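Local coordinates for protein alpha-L-rhamnosidase (Streptomyces avermitilis, PDB 3W5N) that hydrolyses terminal non-reducing alpha-L-rhamnose residues from alpha-L-rhamnosides, including citrus flavonoid glycosides and the arabinogalactan-protein gum arabic, at residues A[484-489]-A[503-508]; A[890-895]-A[913-918]; A[29-34]-A[68-73]; A[4-9]-A[88-93]. All coordinates share one frame; numbering follows the deposited sequence. Where two conformers were deposited one is given.

Contact 1. Residues A[484-489]-A[503-508]. With RAM (alpha-L-rhamnopyranose), chain E.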
# COMPACT_ATOMS: atom_id res chain seq x y z
N LYS A 484 4.45 -14.39 -4.88
CA LYS A 484 4.28 -15.17 -6.11
C LYS A 484 5.15 -14.56 -7.20
O LYS A 484 5.42 -13.35 -7.17
CB LYS A 484 2.80 -15.14 -6.54
CG LYS A 484 2.40 -16.13 -7.62
CD LYS A 484 1.05 -15.80 -8.25
CE LYS A 484 -0.10 -15.97 -7.27
NZ LYS A 484 -0.22 -17.42 -6.94
N GLU A 485 5.59 -15.40 -8.13
CA GLU A 485 6.26 -14.94 -9.35
C GLU A 485 5.34 -15.15 -10.55
O GLU A 485 4.63 -16.16 -10.63
CB GLU A 485 7.59 -15.68 -9.54
CG GLU A 485 8.58 -15.42 -8.41
CD GLU A 485 9.99 -15.88 -8.73
OE1 GLU A 485 10.21 -16.62 -9.73
OE2 GLU A 485 10.90 -15.51 -7.96
N LEU A 486 5.36 -14.19 -11.48
CA LEU A 486 4.62 -14.27 -12.74
C LEU A 486 5.57 -14.26 -13.93
O LEU A 486 6.07 -13.21 -14.31
CB LEU A 486 3.64 -13.10 -12.87
CG LEU A 486 2.50 -13.05 -11.87
CD1 LEU A 486 1.68 -11.77 -12.05
CD2 LEU A 486 1.63 -14.31 -11.95
N PRO A 487 5.84 -15.44 -14.51
CA PRO A 487 6.72 -15.45 -15.69
C PRO A 487 6.07 -14.70 -16.84
O PRO A 487 4.86 -14.68 -16.94
CB PRO A 487 6.81 -16.95 -16.02
CG PRO A 487 6.51 -17.63 -14.74
CD PRO A 487 5.45 -16.79 -14.10
N ALA A 488 6.86 -14.07 -17.71
CA ALA A 488 6.31 -13.46 -18.90
C ALA A 488 5.63 -14.54 -19.73
O ALA A 488 6.11 -15.67 -19.80
CB ALA A 488 7.39 -12.76 -19.70
N ARG A 489 4.47 -14.22 -20.30
CA ARG A 489 3.67 -15.21 -21.03
C ARG A 489 3.87 -15.13 -22.53
O ARG A 489 3.53 -16.07 -23.26
CB ARG A 489 2.19 -15.03 -20.69
CG ARG A 489 1.87 -15.44 -19.26
CD ARG A 489 0.39 -15.22 -18.95
NE ARG A 489 -0.50 -16.03 -19.79
CZ ARG A 489 -0.77 -17.32 -19.60
NH1 ARG A 489 -0.23 -17.99 -18.59
NH2 ARG A 489 -1.59 -17.95 -20.43
N LEU A 503 2.79 -10.14 -18.72
CA LEU A 503 2.80 -11.05 -17.58
C LEU A 503 1.42 -11.72 -17.38
O LEU A 503 1.29 -12.65 -16.58
CB LEU A 503 3.22 -10.30 -16.30
CG LEU A 503 4.61 -9.65 -16.30
CD1 LEU A 503 4.96 -9.10 -14.92
CD2 LEU A 503 5.68 -10.65 -16.73
N GLY A 504 0.41 -11.21 -18.08
CA GLY A 504 -0.94 -11.80 -18.10
C GLY A 504 -1.84 -11.36 -16.95
O GLY A 504 -3.02 -11.73 -16.90
N GLN A 505 -1.29 -10.57 -16.05
CA GLN A 505 -2.04 -10.11 -14.87
C GLN A 505 -1.52 -8.74 -14.50
O GLN A 505 -0.30 -8.55 -14.47
CB GLN A 505 -1.83 -11.10 -13.72
CG GLN A 505 -2.32 -10.60 -12.36
CD GLN A 505 -3.83 -10.44 -12.30
OE1 GLN A 505 -4.58 -11.38 -12.61
NE2 GLN A 505 -4.30 -9.25 -11.89
N ASN A 506 -2.41 -7.79 -14.22
CA ASN A 506 -1.97 -6.50 -13.70
C ASN A 506 -1.55 -6.72 -12.23
O ASN A 506 -2.41 -6.93 -11.36
CB ASN A 506 -3.09 -5.46 -13.82
CG ASN A 506 -2.61 -4.02 -13.64
OD1 ASN A 506 -1.41 -3.72 -13.55
ND2 ASN A 506 -3.57 -3.11 -13.58
N MET A 507 -0.24 -6.64 -11.98
CA MET A 507 0.36 -7.00 -10.70
C MET A 507 1.08 -5.81 -10.05
O MET A 507 1.27 -4.75 -10.68
CB MET A 507 1.33 -8.18 -10.87
CG MET A 507 2.50 -7.93 -11.84
SD MET A 507 4.03 -8.78 -11.39
CE MET A 507 4.60 -7.80 -9.98
N VAL A 508 1.51 -5.98 -8.80
CA VAL A 508 2.26 -4.91 -8.11
C VAL A 508 3.51 -5.50 -7.51
O VAL A 508 3.46 -6.54 -6.84
CB VAL A 508 1.40 -4.23 -7.03
CG1 VAL A 508 2.19 -3.15 -6.29
CG2 VAL A 508 0.15 -3.64 -7.66
C1 RAM E . -4.53 -16.38 -4.10
C2 RAM E . -3.22 -17.13 -4.26
C3 RAM E . -3.40 -18.28 -5.24
C4 RAM E . -3.93 -17.74 -6.58
C5 RAM E . -5.22 -16.94 -6.37
C6 RAM E . -5.73 -16.25 -7.64
O1 RAM E . -5.48 -17.23 -3.46
O2 RAM E . -2.21 -16.24 -4.77
O3 RAM E . -2.11 -18.91 -5.39
O4 RAM E . -4.16 -18.82 -7.49
O5 RAM E . -5.02 -15.93 -5.38
O HOH W 1 2.54 -15.01 -15.61

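Contact 2. Residues A[890-895]-A[913-918]. With RAM (alpha-L-rhamnopyranose), chain C.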
# COMPACT_ATOMS: atom_id res chain seq x y z
N SER A 890 -9.89 -7.14 -18.46
CA SER A 890 -9.45 -6.70 -17.11
C SER A 890 -8.98 -7.87 -16.25
O SER A 890 -9.53 -8.99 -16.33
CB SER A 890 -10.55 -5.88 -16.42
OG SER A 890 -11.65 -6.70 -16.08
N THR A 891 -7.96 -7.64 -15.42
CA THR A 891 -7.51 -8.65 -14.46
C THR A 891 -7.51 -8.07 -13.04
O THR A 891 -7.05 -8.72 -12.11
CB THR A 891 -6.12 -9.21 -14.80
OG1 THR A 891 -5.19 -8.13 -14.99
CG2 THR A 891 -6.17 -10.09 -16.10
N THR A 892 -7.97 -6.83 -12.93
CA THR A 892 -8.12 -6.09 -11.67
C THR A 892 -9.38 -5.24 -11.81
O THR A 892 -10.04 -5.26 -12.86
CB THR A 892 -6.92 -5.16 -11.40
OG1 THR A 892 -6.62 -4.39 -12.57
CG2 THR A 892 -5.68 -5.94 -10.98
N MET A 893 -9.73 -4.47 -10.78
CA MET A 893 -10.85 -3.53 -10.88
C MET A 893 -10.33 -2.17 -11.32
O MET A 893 -9.28 -1.72 -10.85
CB MET A 893 -11.62 -3.44 -9.56
CG MET A 893 -11.91 -4.80 -8.94
SD MET A 893 -12.78 -5.98 -9.99
CE MET A 893 -14.34 -5.10 -10.13
N TRP A 894 -11.05 -1.51 -12.23
CA TRP A 894 -10.59 -0.21 -12.71
C TRP A 894 -11.14 0.94 -11.87
O TRP A 894 -12.19 0.81 -11.22
CB TRP A 894 -11.01 0.01 -14.18
CG TRP A 894 -10.54 -1.02 -15.16
CD1 TRP A 894 -9.51 -1.91 -15.04
CD2 TRP A 894 -11.08 -1.21 -16.48
NE1 TRP A 894 -9.38 -2.66 -16.21
CE2 TRP A 894 -10.34 -2.24 -17.10
CE3 TRP A 894 -12.13 -0.61 -17.18
CZ2 TRP A 894 -10.62 -2.69 -18.41
CZ3 TRP A 894 -12.40 -1.04 -18.50
CH2 TRP A 894 -11.65 -2.07 -19.07
N GLU A 895 -10.47 2.09 -11.92
CA GLU A 895 -10.93 3.27 -11.19
C GLU A 895 -12.30 3.76 -11.70
O GLU A 895 -13.14 4.22 -10.91
CB GLU A 895 -9.89 4.38 -11.31
CG GLU A 895 -10.20 5.67 -10.56
CD GLU A 895 -9.06 6.68 -10.66
OE1 GLU A 895 -8.26 6.60 -11.63
OE2 GLU A 895 -8.95 7.54 -9.75
N SER A 913 -6.88 5.10 -13.47
CA SER A 913 -6.18 3.93 -12.99
C SER A 913 -6.90 2.64 -13.39
O SER A 913 -8.14 2.59 -13.44
CB SER A 913 -6.03 4.05 -11.45
OG SER A 913 -6.19 2.80 -10.80
N PHE A 914 -6.13 1.60 -13.69
CA PHE A 914 -6.68 0.29 -13.98
C PHE A 914 -6.54 -0.68 -12.80
O PHE A 914 -6.61 -1.89 -12.98
CB PHE A 914 -6.06 -0.29 -15.25
CG PHE A 914 -6.34 0.54 -16.47
CD1 PHE A 914 -5.52 1.62 -16.80
CD2 PHE A 914 -7.45 0.27 -17.26
CE1 PHE A 914 -5.79 2.39 -17.93
CE2 PHE A 914 -7.74 1.05 -18.37
CZ PHE A 914 -6.91 2.10 -18.70
N ASN A 915 -6.36 -0.14 -11.60
CA ASN A 915 -6.16 -0.99 -10.41
C ASN A 915 -6.57 -0.25 -9.12
O ASN A 915 -5.74 0.03 -8.27
CB ASN A 915 -4.70 -1.50 -10.36
CG ASN A 915 -4.52 -2.73 -9.49
OD1 ASN A 915 -5.46 -3.20 -8.84
ND2 ASN A 915 -3.30 -3.28 -9.49
N HIS A 916 -7.87 0.05 -9.00
CA HIS A 916 -8.51 0.63 -7.81
C HIS A 916 -9.44 -0.45 -7.26
O HIS A 916 -10.19 -1.07 -8.06
CB HIS A 916 -9.39 1.82 -8.21
CG HIS A 916 -8.76 3.17 -8.02
ND1 HIS A 916 -7.70 3.61 -8.78
CD2 HIS A 916 -9.10 4.20 -7.21
CE1 HIS A 916 -7.38 4.85 -8.42
NE2 HIS A 916 -8.22 5.23 -7.46
N TYR A 917 -9.43 -0.71 -5.95
CA TYR A 917 -10.31 -1.78 -5.45
C TYR A 917 -11.78 -1.41 -5.19
O TYR A 917 -12.61 -2.31 -4.97
CB TYR A 917 -9.74 -2.53 -4.22
CG TYR A 917 -9.21 -1.67 -3.09
CD1 TYR A 917 -9.96 -0.61 -2.56
CD2 TYR A 917 -7.96 -1.94 -2.54
CE1 TYR A 917 -9.46 0.17 -1.51
CE2 TYR A 917 -7.45 -1.18 -1.49
CZ TYR A 917 -8.19 -0.12 -0.99
OH TYR A 917 -7.67 0.63 0.04
N ALA A 918 -12.11 -0.12 -5.26
CA ALA A 918 -13.45 0.37 -4.87
C ALA A 918 -14.63 -0.40 -5.46
O ALA A 918 -15.55 -0.81 -4.72
CB ALA A 918 -13.57 1.87 -5.15
C1 RAM C . -8.71 9.91 -6.42
C2 RAM C . -8.11 8.81 -5.53
C3 RAM C . -9.20 8.03 -4.75
C4 RAM C . -10.49 8.82 -4.44
C5 RAM C . -10.16 10.29 -4.46
C6 RAM C . -11.42 11.06 -4.08
O1 RAM C . -7.72 10.89 -6.77
O2 RAM C . -7.27 7.96 -6.35
O3 RAM C . -9.68 6.93 -5.52
O4 RAM C . -11.05 8.50 -3.15
O5 RAM C . -9.76 10.63 -5.78
O HOH W 2 -8.36 -3.31 -8.55
O HOH W 3 -12.56 0.21 -8.54

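Contact 3. Residues A[29-34]-A[68-73]. With NA (sodium ion), chain L.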
# COMPACT_ATOMS: atom_id res chain seq x y z
N TRP A 29 -7.75 -20.21 19.63
CA TRP A 29 -7.67 -21.67 19.42
C TRP A 29 -8.82 -22.26 18.60
O TRP A 29 -9.77 -22.82 19.16
CB TRP A 29 -7.45 -22.45 20.73
CG TRP A 29 -8.31 -22.02 21.88
CD1 TRP A 29 -9.55 -22.49 22.19
CD2 TRP A 29 -7.99 -21.03 22.87
NE1 TRP A 29 -10.02 -21.86 23.32
CE2 TRP A 29 -9.09 -20.96 23.76
CE3 TRP A 29 -6.89 -20.18 23.09
CZ2 TRP A 29 -9.12 -20.09 24.85
CZ3 TRP A 29 -6.91 -19.32 24.20
CH2 TRP A 29 -8.01 -19.28 25.06
N PRO A 30 -8.71 -22.19 17.27
CA PRO A 30 -9.65 -22.92 16.43
C PRO A 30 -9.67 -24.39 16.87
O PRO A 30 -8.62 -24.94 17.26
CB PRO A 30 -9.05 -22.80 15.02
CG PRO A 30 -8.09 -21.65 15.09
CD PRO A 30 -7.60 -21.58 16.50
N MET A 31 -10.84 -25.02 16.84
CA MET A 31 -10.97 -26.40 17.28
C MET A 31 -11.57 -27.22 16.16
O MET A 31 -12.27 -26.70 15.28
CB MET A 31 -11.83 -26.52 18.54
CG MET A 31 -11.20 -25.93 19.80
SD MET A 31 -12.43 -25.49 21.06
CE MET A 31 -12.97 -23.88 20.50
N ALA A 32 -11.27 -28.51 16.17
CA ALA A 32 -11.80 -29.42 15.16
C ALA A 32 -12.43 -30.63 15.83
O ALA A 32 -11.96 -31.08 16.88
CB ALA A 32 -10.69 -29.86 14.22
N SER A 33 -13.50 -31.14 15.22
CA SER A 33 -14.15 -32.37 15.69
C SER A 33 -14.84 -33.05 14.53
O SER A 33 -15.50 -32.39 13.72
CB SER A 33 -15.17 -32.04 16.77
OG SER A 33 -15.91 -33.20 17.16
N ALA A 34 -14.71 -34.38 14.45
CA ALA A 34 -15.45 -35.15 13.46
C ALA A 34 -16.92 -35.34 13.88
O ALA A 34 -17.77 -35.64 13.05
CB ALA A 34 -14.77 -36.49 13.21
N ASP A 68 -16.99 -19.69 27.02
CA ASP A 68 -16.97 -20.24 25.67
C ASP A 68 -16.07 -19.44 24.71
O ASP A 68 -16.14 -19.65 23.50
CB ASP A 68 -18.38 -20.40 25.10
CG ASP A 68 -19.12 -19.08 24.94
OD1 ASP A 68 -18.55 -18.00 25.19
OD2 ASP A 68 -20.31 -19.14 24.54
N ASP A 69 -15.26 -18.51 25.24
CA ASP A 69 -14.35 -17.67 24.45
C ASP A 69 -13.20 -18.50 23.88
O ASP A 69 -12.48 -19.12 24.67
CB ASP A 69 -13.71 -16.60 25.34
CG ASP A 69 -14.67 -15.49 25.72
OD1 ASP A 69 -15.80 -15.47 25.21
OD2 ASP A 69 -14.27 -14.62 26.51
N SER A 70 -13.01 -18.47 22.57
CA SER A 70 -11.89 -19.19 21.97
C SER A 70 -11.11 -18.34 20.97
O SER A 70 -10.19 -18.84 20.31
CB SER A 70 -12.39 -20.48 21.32
OG SER A 70 -13.31 -20.18 20.27
N VAL A 71 -11.50 -17.08 20.83
CA VAL A 71 -10.92 -16.19 19.82
C VAL A 71 -10.46 -14.91 20.49
O VAL A 71 -11.24 -14.26 21.19
CB VAL A 71 -11.94 -15.88 18.70
CG1 VAL A 71 -11.53 -14.67 17.88
CG2 VAL A 71 -12.09 -17.10 17.78
N LEU A 72 -9.21 -14.53 20.25
CA LEU A 72 -8.62 -13.26 20.73
C LEU A 72 -8.76 -13.07 22.23
O LEU A 72 -9.18 -12.00 22.72
CB LEU A 72 -9.16 -12.05 19.93
CG LEU A 72 -8.87 -12.11 18.41
CD1 LEU A 72 -9.70 -11.07 17.67
CD2 LEU A 72 -7.38 -11.96 18.09
N VAL A 73 -8.42 -14.12 22.96
CA VAL A 73 -8.48 -14.10 24.43
C VAL A 73 -7.18 -13.50 24.95
O VAL A 73 -6.10 -14.06 24.69
CB VAL A 73 -8.69 -15.51 25.02
CG1 VAL A 73 -8.79 -15.44 26.55
CG2 VAL A 73 -9.91 -16.18 24.40
NA NA L . -13.19 -13.15 22.15
O HOH W 4 -12.24 -21.39 18.13
O HOH W 5 -11.91 -11.99 23.49
O HOH W 6 -14.61 -11.44 22.74
O HOH W 7 -12.81 -11.94 20.28

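Contact 4. Residues A[4-9]-A[88-93]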
# COMPACT_ATOMS: atom_id res chain seq x y z
N LEU A 4 -12.66 -33.39 20.74
CA LEU A 4 -12.39 -32.01 20.35
C LEU A 4 -10.89 -31.78 20.46
O LEU A 4 -10.28 -32.13 21.47
CB LEU A 4 -13.14 -31.07 21.30
CG LEU A 4 -13.47 -29.62 20.95
CD1 LEU A 4 -14.19 -29.52 19.61
CD2 LEU A 4 -14.34 -29.01 22.05
N ARG A 5 -10.27 -31.21 19.43
CA ARG A 5 -8.84 -30.92 19.51
C ARG A 5 -8.56 -29.49 19.04
O ARG A 5 -9.28 -28.96 18.21
CB ARG A 5 -8.02 -31.95 18.71
CG ARG A 5 -7.94 -31.75 17.21
CD ARG A 5 -7.18 -32.91 16.55
NE ARG A 5 -6.71 -32.57 15.20
CZ ARG A 5 -7.47 -32.62 14.12
NH1 ARG A 5 -8.73 -33.01 14.20
NH2 ARG A 5 -6.96 -32.28 12.94
N VAL A 6 -7.51 -28.89 19.59
CA VAL A 6 -7.11 -27.54 19.16
C VAL A 6 -6.21 -27.65 17.93
O VAL A 6 -5.27 -28.46 17.92
CB VAL A 6 -6.42 -26.76 20.31
CG1 VAL A 6 -5.73 -25.49 19.79
CG2 VAL A 6 -7.44 -26.42 21.39
N THR A 7 -6.53 -26.87 16.89
CA THR A 7 -5.70 -26.84 15.68
C THR A 7 -5.21 -25.41 15.43
O THR A 7 -5.97 -24.45 15.60
CB THR A 7 -6.48 -27.32 14.42
OG1 THR A 7 -7.58 -26.43 14.17
CG2 THR A 7 -7.03 -28.71 14.60
N SER A 8 -3.96 -25.27 15.03
CA SER A 8 -3.40 -23.97 14.63
C SER A 8 -3.64 -22.82 15.63
O SER A 8 -4.24 -21.80 15.27
CB SER A 8 -3.95 -23.54 13.26
OG SER A 8 -3.89 -24.61 12.33
N PRO A 9 -3.17 -22.98 16.89
CA PRO A 9 -3.37 -21.85 17.79
C PRO A 9 -2.53 -20.66 17.35
O PRO A 9 -1.48 -20.84 16.73
CB PRO A 9 -2.90 -22.38 19.14
CG PRO A 9 -1.94 -23.48 18.81
CD PRO A 9 -2.41 -24.07 17.52
N TRP A 88 3.49 -21.50 25.06
CA TRP A 88 2.13 -21.64 25.55
C TRP A 88 1.39 -22.82 24.97
O TRP A 88 1.69 -23.31 23.88
CB TRP A 88 1.33 -20.33 25.38
CG TRP A 88 0.90 -20.04 23.94
CD1 TRP A 88 1.70 -19.65 22.90
CD2 TRP A 88 -0.43 -20.14 23.42
NE1 TRP A 88 0.93 -19.49 21.75
CE2 TRP A 88 -0.37 -19.78 22.05
CE3 TRP A 88 -1.67 -20.47 23.98
CZ2 TRP A 88 -1.50 -19.75 21.24
CZ3 TRP A 88 -2.80 -20.45 23.17
CH2 TRP A 88 -2.71 -20.08 21.81
N SER A 89 0.39 -23.26 25.72
CA SER A 89 -0.47 -24.34 25.32
C SER A 89 -1.84 -24.05 25.93
O SER A 89 -1.93 -23.38 26.95
CB SER A 89 0.09 -25.67 25.84
OG SER A 89 -0.69 -26.76 25.38
N VAL A 90 -2.89 -24.53 25.27
CA VAL A 90 -4.25 -24.42 25.77
C VAL A 90 -4.97 -25.77 25.66
O VAL A 90 -4.70 -26.56 24.73
CB VAL A 90 -5.06 -23.32 25.02
CG1 VAL A 90 -5.13 -23.58 23.50
CG2 VAL A 90 -6.46 -23.16 25.60
N ARG A 91 -5.88 -26.02 26.58
CA ARG A 91 -6.80 -27.13 26.43
C ARG A 91 -8.19 -26.60 26.72
O ARG A 91 -8.36 -25.55 27.33
CB ARG A 91 -6.44 -28.31 27.35
CG ARG A 91 -6.37 -27.97 28.83
CD ARG A 91 -6.42 -29.28 29.62
NE ARG A 91 -6.22 -29.05 31.03
CZ ARG A 91 -6.02 -30.01 31.93
NH1 ARG A 91 -6.02 -31.29 31.54
NH2 ARG A 91 -5.84 -29.69 33.20
N VAL A 92 -9.19 -27.32 26.21
CA VAL A 92 -10.57 -26.89 26.36
C VAL A 92 -11.41 -28.04 26.88
O VAL A 92 -11.02 -29.22 26.76
CB VAL A 92 -11.15 -26.36 25.02
CG1 VAL A 92 -10.33 -25.17 24.51
CG2 VAL A 92 -11.20 -27.46 23.96
N TRP A 93 -12.56 -27.70 27.46
CA TRP A 93 -13.58 -28.67 27.86
C TRP A 93 -14.78 -28.47 26.97
O TRP A 93 -15.17 -27.32 26.69
CB TRP A 93 -13.96 -28.49 29.34
CG TRP A 93 -12.91 -28.94 30.32
CD1 TRP A 93 -12.91 -30.09 31.07
CD2 TRP A 93 -11.71 -28.23 30.68
NE1 TRP A 93 -11.78 -30.15 31.86
CE2 TRP A 93 -11.02 -29.02 31.64
CE3 TRP A 93 -11.13 -27.01 30.29
CZ2 TRP A 93 -9.81 -28.63 32.21
CZ3 TRP A 93 -9.92 -26.63 30.85
CH2 TRP A 93 -9.27 -27.43 31.80

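Contact 1. Residues A[484-489]-A[503-508]
The flat carboxamide of Gln505 is turned away from Leu486, leaving Gln505 CB to meet Leu486 CD1 at 3.9 Å. Asn506 O lies close to the amide plane at its edge, and Gln505 NE2 reaches it at 3.0 Å in an almost straight bond (173°); the main partner of NE2 is Thr891 O, outside the segments. The contact belongs to the concanavalin-like β-region: 484-489 lies on strand 480-493, which pairs with strand 498-503, and the chain turns a corner at Gly504 and Gln505 into strand 506-508 of another sheet. Leu486 and Met507 run past one another antiparallel, Leu486 CD1 lying 3.8 Å from Met507 CB. Leu503 CD2 packs 3.6 Å from Ala488 CA. No direct hydrogen bond joins the segments, but a water donates to Pro487 O (2.7 Å) and Leu503 O (2.8 Å). Bends at chi3 and chi4 carry Lys484 NZ to O3 of a rhamnopyranose at 2.9 Å, with a weak bond to O2; Arg621 grips the same sugar. Replacing Lys484 with a leucine would probably leave O2 and O3 without this donor and the sugar less firmly fixed. Arg489 CD rests 3.8 Å from Gly504 CA, where a CB would clash.

Contact 2. Residues A[890-895]-A[913-918]
With CG anti to the backbone N (chi1 -178°) and the chain straight beyond it, Glu895 runs alongside His916 and points the same way. Its CG sits over the centre of the imidazole face, 3.6 Å from the ring centroid in a CH-pi contact, and its carboxylate stacks on the ring with the planes 18° apart. Both residues lie on the loops between helices 883-887 and 923-929 of the six-hairpin glycosidase domain, an (α/α)6 barrel, and border the active site: Glu895 is the inferred proton acceptor, and His916 binds rhamnose. The NE2 hydrogen of His916 is shared between sugar O3 (3.0 Å) and O2 (3.1 Å), while Asp630, Glu636, Asp643 and Trp695 hold the same rhamnose. At the other end of the ring, His916 ND1 is 2.6 Å from Ser913 OG, a hydrogen bond that helps fix the ring's rotation. That hydroxyl also accepts from Asn915 N, forming an ST turn. Two partners hold Glu895 OE1: Ser913 N (2.7 Å) and Arg634, in a salt bridge. On the same loops, Phe914 sets its CD2 edge on the five-membered ring of Trp894 in a T-shaped pair (82°), and Thr892 OG1 donates to Phe914 O. Backbone bonds from Glu895 N to Ser913 O and from His916 N to Met893 O join the loops, and a water donates to Trp894 O and His916 O.

Contact 3. Residues A[29-34]-A[68-73]
Trp29 lays one indole face over the backbone of Ser70, whose CA is 3.9 Å from the centroid of the five-membered ring in a CH-pi contact. The pair lies in the N-terminal immunoglobulin-like β-sandwich domain, where strand 26-32 meets the loop leading into strand 73-74. Trp29 CG sits between the backbone N and the carbonyl carbon (chi1 45°), which directs the indole across the loop; there Trp29 CH2 touches Val73 CG2 at 3.7 Å. Gln40 ties the two sides together, its OE1 accepting from Trp29 NE1 and its NE2 donating to Asp69 O. Trp29 N also donates to Ser70 O at 2.9 Å. Met31 CE closes on Ser70 CB at 3.5 Å, and a water links Trp29 O with Ser70 OG, which in addition bonds Asn987. A leucine in place of Trp29 would probably open a gap over Ser70 and beside Val73, and leave Gln40 OE1 without its indole donor. Farther along the loop, a G1 beta bulge sets Leu72 and Val73 opposite Leu27. Just before the bulge, Val71 O binds a sodium ion at 2.4 Å; one of the ion's waters, 2.2 Å from the metal, also donates to Leu72 O (2.8 Å).

Contact 4. Residues A[4-9]-A[88-93]
Apolar contacts carry the whole meeting of Leu4, Val6 and Pro9 with Val92, Val90 and Trp88; no hydrogen bond crosses between the two segments. Val92 uses both of its methyl groups. With CG1 anti to the carbonyl carbon (chi1 -60°), it offers CG2 to Leu4 CD2 at 4.0 Å, the two side chains crossing at about a right angle, and turns CG1 toward Val6 CG2 at 4.4 Å. Val6 is likewise divided, since its other branch, CG1, meets Val90 CG1 at 4.2 Å. The last contact brings in an aromatic ring: Pro9 CB lies 3.5 Å from Trp88 CH2 and 3.6 Å from Trp88 CZ2, so the proline ring abuts the far end of the indole. Trp88 also forms an edge-to-face pair with Trp108.

Polar bonds instead join each segment to its own neighbours. Arg5 and Thr7 pair through their backbones with Ala32 and Pro30, which places strand 5-6 against strand 26-32, whereas the backbones of Ser89 and Val90 pair with Arg46 of strand 40-48 and with Ser103. Along 88-93, part of strand 85-94, the side chains alternate: Arg91 and Trp93 point away from 4-9, Arg91 NE bonding Gln44 and Trp93 forming a cation-pi contact with Lys64.

The nearest CA atoms, those of Val6 and Arg91, are 7.3 Å apart, too far for strand pairing, and the segments run 153° apart in direction. Side chains from two separate sheets thus interleave face to face, with Trp29 of strand 26-32 packed among Val6, Trp88, Val90 and Val92, as in the hydrophobic core of an immunoglobulin-like β-sandwich.

Contacts 3 and 4 share one N-terminal β-sandwich, their centres about 7 Å apart. Contact 3 is nested within the chain loop closed by contact 4, and strands 26-32 and 5-6 are neighbours in one sheet. Both are buried, like contact 2, but contact 4 is purely apolar between sheets, whereas contact 3 adds backbone and water bonds and a sodium ion at its loop. Contacts 1 and 2 lie nearer the chain's centre and touch each other across domains through Gln505 and Asn506 with Thr891. Contact 2 is rich in polar bonds around the rhamnose bound in the active site; contact 1, only partly buried, combines apolar packing of leucine and methionine side chains with a sugar held apart from the annotated sites.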